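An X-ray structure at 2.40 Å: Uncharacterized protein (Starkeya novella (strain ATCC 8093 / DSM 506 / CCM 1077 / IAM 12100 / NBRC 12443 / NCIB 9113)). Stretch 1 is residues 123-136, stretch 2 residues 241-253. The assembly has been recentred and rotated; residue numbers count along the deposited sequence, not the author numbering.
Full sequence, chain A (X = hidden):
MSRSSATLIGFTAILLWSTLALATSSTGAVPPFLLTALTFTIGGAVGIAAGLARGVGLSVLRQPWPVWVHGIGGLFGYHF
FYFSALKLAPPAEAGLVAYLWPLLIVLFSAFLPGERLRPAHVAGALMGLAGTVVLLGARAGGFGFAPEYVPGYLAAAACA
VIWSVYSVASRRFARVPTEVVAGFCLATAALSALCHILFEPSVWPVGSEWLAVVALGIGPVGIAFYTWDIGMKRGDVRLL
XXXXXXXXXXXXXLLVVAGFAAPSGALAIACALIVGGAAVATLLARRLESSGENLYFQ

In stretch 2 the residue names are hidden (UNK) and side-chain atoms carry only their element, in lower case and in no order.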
# COMPACT_ATOMS: atom_id res chain seq x y z
N ALA A 123 -6.72 16.24 10.14
CA ALA A 123 -7.97 15.79 10.75
C ALA A 123 -8.62 14.67 9.94
O ALA A 123 -9.18 13.74 10.49
CB ALA A 123 -8.92 16.95 10.91
N GLY A 124 -8.55 14.78 8.61
CA GLY A 124 -9.10 13.77 7.73
C GLY A 124 -8.38 12.45 7.90
O GLY A 124 -9.00 11.39 7.95
N ALA A 125 -7.05 12.52 8.01
CA ALA A 125 -6.23 11.34 8.23
C ALA A 125 -6.53 10.69 9.58
O ALA A 125 -6.58 9.47 9.69
CB ALA A 125 -4.75 11.70 8.13
N LEU A 126 -6.72 11.52 10.60
CA LEU A 126 -6.96 11.01 11.95
C LEU A 126 -8.31 10.29 12.03
O LEU A 126 -8.44 9.30 12.75
CB LEU A 126 -6.90 12.15 12.97
CG LEU A 126 -5.49 12.71 13.17
CD1 LEU A 126 -5.51 13.99 13.99
CD2 LEU A 126 -4.58 11.67 13.81
N MET A 127 -9.29 10.79 11.29
CA MET A 127 -10.60 10.16 11.23
C MET A 127 -10.52 8.82 10.50
O MET A 127 -11.19 7.85 10.88
CB MET A 127 -11.61 11.08 10.53
CG MET A 127 -11.93 12.35 11.30
SD MET A 127 -12.87 13.55 10.34
CE MET A 127 -14.40 12.65 10.06
N GLY A 128 -9.70 8.78 9.45
CA GLY A 128 -9.48 7.55 8.71
C GLY A 128 -8.76 6.51 9.54
O GLY A 128 -9.09 5.33 9.49
N LEU A 129 -7.77 6.95 10.32
CA LEU A 129 -7.08 6.05 11.23
C LEU A 129 -8.05 5.54 12.29
O LEU A 129 -8.01 4.37 12.67
CB LEU A 129 -5.88 6.74 11.90
CG LEU A 129 -5.14 5.88 12.93
CD1 LEU A 129 -4.61 4.60 12.30
CD2 LEU A 129 -4.01 6.65 13.60
N ALA A 130 -8.93 6.43 12.75
CA ALA A 130 -9.94 6.07 13.74
C ALA A 130 -10.86 4.96 13.22
O ALA A 130 -11.21 4.04 13.96
CB ALA A 130 -10.76 7.30 14.12
N GLY A 131 -11.24 5.05 11.95
CA GLY A 131 -12.10 4.05 11.34
C GLY A 131 -11.39 2.72 11.21
O GLY A 131 -11.98 1.66 11.39
N THR A 132 -10.10 2.78 10.90
CA THR A 132 -9.28 1.59 10.75
C THR A 132 -9.12 0.87 12.08
O THR A 132 -9.17 -0.36 12.13
CB THR A 132 -7.89 1.95 10.17
OG1 THR A 132 -8.06 2.64 8.93
CG2 THR A 132 -7.06 0.70 9.92
N VAL A 133 -8.95 1.64 13.16
CA VAL A 133 -8.84 1.08 14.50
C VAL A 133 -10.11 0.33 14.91
O VAL A 133 -10.05 -0.78 15.44
CB VAL A 133 -8.54 2.18 15.55
CG1 VAL A 133 -8.71 1.65 16.97
CG2 VAL A 133 -7.15 2.74 15.35
N VAL A 134 -11.26 0.95 14.66
CA VAL A 134 -12.55 0.33 14.96
C VAL A 134 -12.72 -0.96 14.15
O VAL A 134 -13.18 -1.97 14.67
CB VAL A 134 -13.73 1.27 14.66
CG1 VAL A 134 -15.06 0.54 14.82
CG2 VAL A 134 -13.68 2.48 15.56
N LEU A 135 -12.34 -0.90 12.88
CA LEU A 135 -12.54 -2.00 11.96
C LEU A 135 -11.67 -3.21 12.31
O LEU A 135 -12.19 -4.31 12.53
CB LEU A 135 -12.26 -1.55 10.53
CG LEU A 135 -12.74 -2.44 9.39
CD1 LEU A 135 -14.22 -2.78 9.55
CD2 LEU A 135 -12.50 -1.75 8.06
N LEU A 136 -10.36 -3.00 12.37
CA LEU A 136 -9.43 -4.09 12.61
C LEU A 136 -9.61 -4.68 14.01
O LEU A 136 -9.25 -5.83 14.26
CB LEU A 136 -7.98 -3.61 12.41
CG LEU A 136 -7.61 -3.05 11.03
CD1 LEU A 136 -6.12 -2.74 10.94
CD2 LEU A 136 -8.03 -4.00 9.92
N UNK A 241 -2.94 10.45 0.86
CA UNK A 241 -2.67 9.94 2.19
C UNK A 241 -3.97 9.73 2.95
O UNK A 241 -4.20 8.67 3.53
N UNK A 242 -4.82 10.76 2.94
CA UNK A 242 -6.12 10.69 3.59
C UNK A 242 -6.98 9.58 2.98
O UNK A 242 -7.56 8.77 3.70
c UNK A 242 -8.28 11.93 4.06
c UNK A 242 -6.88 12.04 3.47
c UNK A 242 -6.10 13.15 4.15
N UNK A 243 -7.02 9.53 1.66
CA UNK A 243 -7.86 8.57 0.94
C UNK A 243 -7.40 7.13 1.10
O UNK A 243 -8.17 6.20 0.87
c UNK A 243 -7.92 8.93 -0.54
c UNK A 243 -10.06 10.23 -0.45
c UNK A 243 -8.60 10.25 -0.88
c UNK A 243 -8.48 10.57 -2.36
N UNK A 244 -6.14 6.93 1.49
CA UNK A 244 -5.61 5.58 1.65
C UNK A 244 -6.33 4.79 2.76
O UNK A 244 -6.39 3.57 2.70
o UNK A 244 -3.41 5.99 0.73
c UNK A 244 -4.11 5.62 1.91
N UNK A 245 -6.88 5.49 3.75
CA UNK A 245 -7.67 4.79 4.78
C UNK A 245 -9.01 4.27 4.24
O UNK A 245 -9.79 3.70 4.99
o UNK A 245 -3.39 6.16 9.34
c UNK A 245 -6.18 7.07 7.19
c UNK A 245 -6.72 5.83 6.89
c UNK A 245 -5.08 7.18 8.01
c UNK A 245 -6.11 4.69 7.43
c UNK A 245 -7.92 5.70 5.99
c UNK A 245 -5.01 4.80 8.25
c UNK A 245 -4.49 6.05 8.53
N UNK A 246 -9.27 4.46 2.95
CA UNK A 246 -10.45 3.85 2.35
C UNK A 246 -10.20 2.37 2.09
O UNK A 246 -11.14 1.58 2.03
c UNK A 246 -10.83 4.56 1.07
N UNK A 247 -8.93 2.00 1.95
CA UNK A 247 -8.57 0.62 1.61
C UNK A 247 -9.05 -0.42 2.63
O UNK A 247 -9.61 -1.43 2.23
c UNK A 247 -7.05 0.50 1.41
N UNK A 248 -8.85 -0.17 3.95
CA UNK A 248 -9.39 -1.16 4.89
C UNK A 248 -10.91 -1.28 4.85
O UNK A 248 -11.44 -2.39 4.97
c UNK A 248 -8.94 -0.63 6.26
c UNK A 248 -7.73 0.18 5.95
c UNK A 248 -8.02 0.83 4.64
N UNK A 249 -11.60 -0.16 4.67
CA UNK A 249 -13.06 -0.16 4.61
C UNK A 249 -13.56 -0.85 3.34
O UNK A 249 -14.45 -1.69 3.39
c UNK A 249 -15.14 1.25 4.45
c UNK A 249 -13.63 1.27 4.66
c UNK A 249 -13.29 1.92 5.99
N UNK A 250 -12.99 -0.47 2.20
CA UNK A 250 -13.37 -1.08 0.93
C UNK A 250 -13.03 -2.56 0.93
O UNK A 250 -13.77 -3.37 0.37
c UNK A 250 -14.64 0.96 -1.06
c UNK A 250 -12.67 -0.36 -0.23
c UNK A 250 -12.32 1.72 -1.59
c UNK A 250 -13.20 1.04 -0.56
N UNK A 251 -11.92 -2.92 1.58
CA UNK A 251 -11.51 -4.32 1.68
C UNK A 251 -12.57 -5.15 2.39
O UNK A 251 -12.95 -6.22 1.93
o UNK A 251 -9.71 -5.77 2.46
c UNK A 251 -10.17 -4.43 2.41
N UNK A 252 -13.05 -4.64 3.52
CA UNK A 252 -14.08 -5.32 4.29
C UNK A 252 -15.40 -5.38 3.53
O UNK A 252 -16.10 -6.39 3.56
c UNK A 252 -15.30 -5.42 6.49
c UNK A 252 -14.31 -4.63 5.65
o UNK A 252 -13.06 -4.54 6.35
N UNK A 253 -15.74 -4.29 2.84
CA UNK A 253 -16.94 -4.26 2.01
C UNK A 253 -16.90 -5.33 0.92
O UNK A 253 -17.93 -5.91 0.58
c UNK A 253 -17.13 -2.88 1.37
c UNK A 253 -18.98 -1.99 2.82
c UNK A 253 -17.56 -0.41 1.51
c UNK A 253 -17.59 -1.73 2.27

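Position 241 has no atom beyond the backbone and is therefore Gly-241; it lies buried in a helix, where a residue without a side chain takes little room. At position 242 one carbon carries two more, and the two outer carbons pack against the backbone of Gly-124 and Ala-125. This is Val-242: Val-242 CG1 lies 3.9 Å from Gly-124 C and Val-242 CG2 4.0 Å from Ala-125 N, a short branched side chain fitting where the first helix has little side chain of its own.

Position 243 has four carbons, forked at the second, and is out of reach of stretch 1; it is Leu-243, apolar as suits a buried site. Position 244, also out of reach, carries one carbon and then one oxygen. It is Ser-244, whose buried hydroxyl is satisfied by a residue just outside the stretch.

At position 245 a carbon leads to a six-carbon ring bearing an oxygen, and one ring face lies over the Gly-128 to Leu-129 peptide. This is Tyr-245, with Tyr-245 CG 3.4 Å from Gly-128 C and Tyr-245 CD2 3.5 Å from Leu-129 N. An ideal CB on Gly-128 would fall 2.6 Å from Tyr-245 CD2, a clash, so the glycine leaves the room the ring occupies. Leu-129 CB lies 3.7 Å from Tyr-245 CZ, while the phenol OH is hydrogen-bonded elsewhere in the structure.

Positions 246 and 247 each show a single carbon, clear of stretch 1: Ala-246 and Ala-247, small and apolar at buried sites.

At position 248 three carbons close a ring onto the backbone nitrogen, near Thr-132 and Leu-135. This is Pro-248; near the helix start its lack of an N-H costs little, and Pro-248 CG sits 3.9 Å from Thr-132 OG1. At position 249 one carbon carries two, near Leu-135 CD2: Val-249, whose apolar CG2 is 4.3 Å from Leu-135 CD2. Positions 250 and 253 each have four carbons forked at the second and touch nothing of stretch 1; they are Leu-250 and Leu-253, apolar and partly exposed. Position 251, one carbon and one oxygen, makes no contact although its CA-to-CB bond points toward stretch 1; it is Ser-251, its OG hydrogen-bonded elsewhere.

At position 252 one carbon carries an oxygen and a carbon, the oxygen near Leu-135 CD2. This is Thr-252: Thr-252 OG1 donates to Pro-248 O at 3.0 Å, satisfying its hydroxyl within its own helix, and lies 3.3 Å from Leu-135 CD2.

The tyrosine ring packs on a glycine-containing helix surface, and farther along Leu-135 spans Pro-248, Val-249 and Thr-252. Thr-132 OG1 donates to Gly-128 O at 2.9 Å, inside its helix. The contact is close packing, with no hydrogen bond across it.

Stretch 2 241-253: GVLSYAAPVLSTL
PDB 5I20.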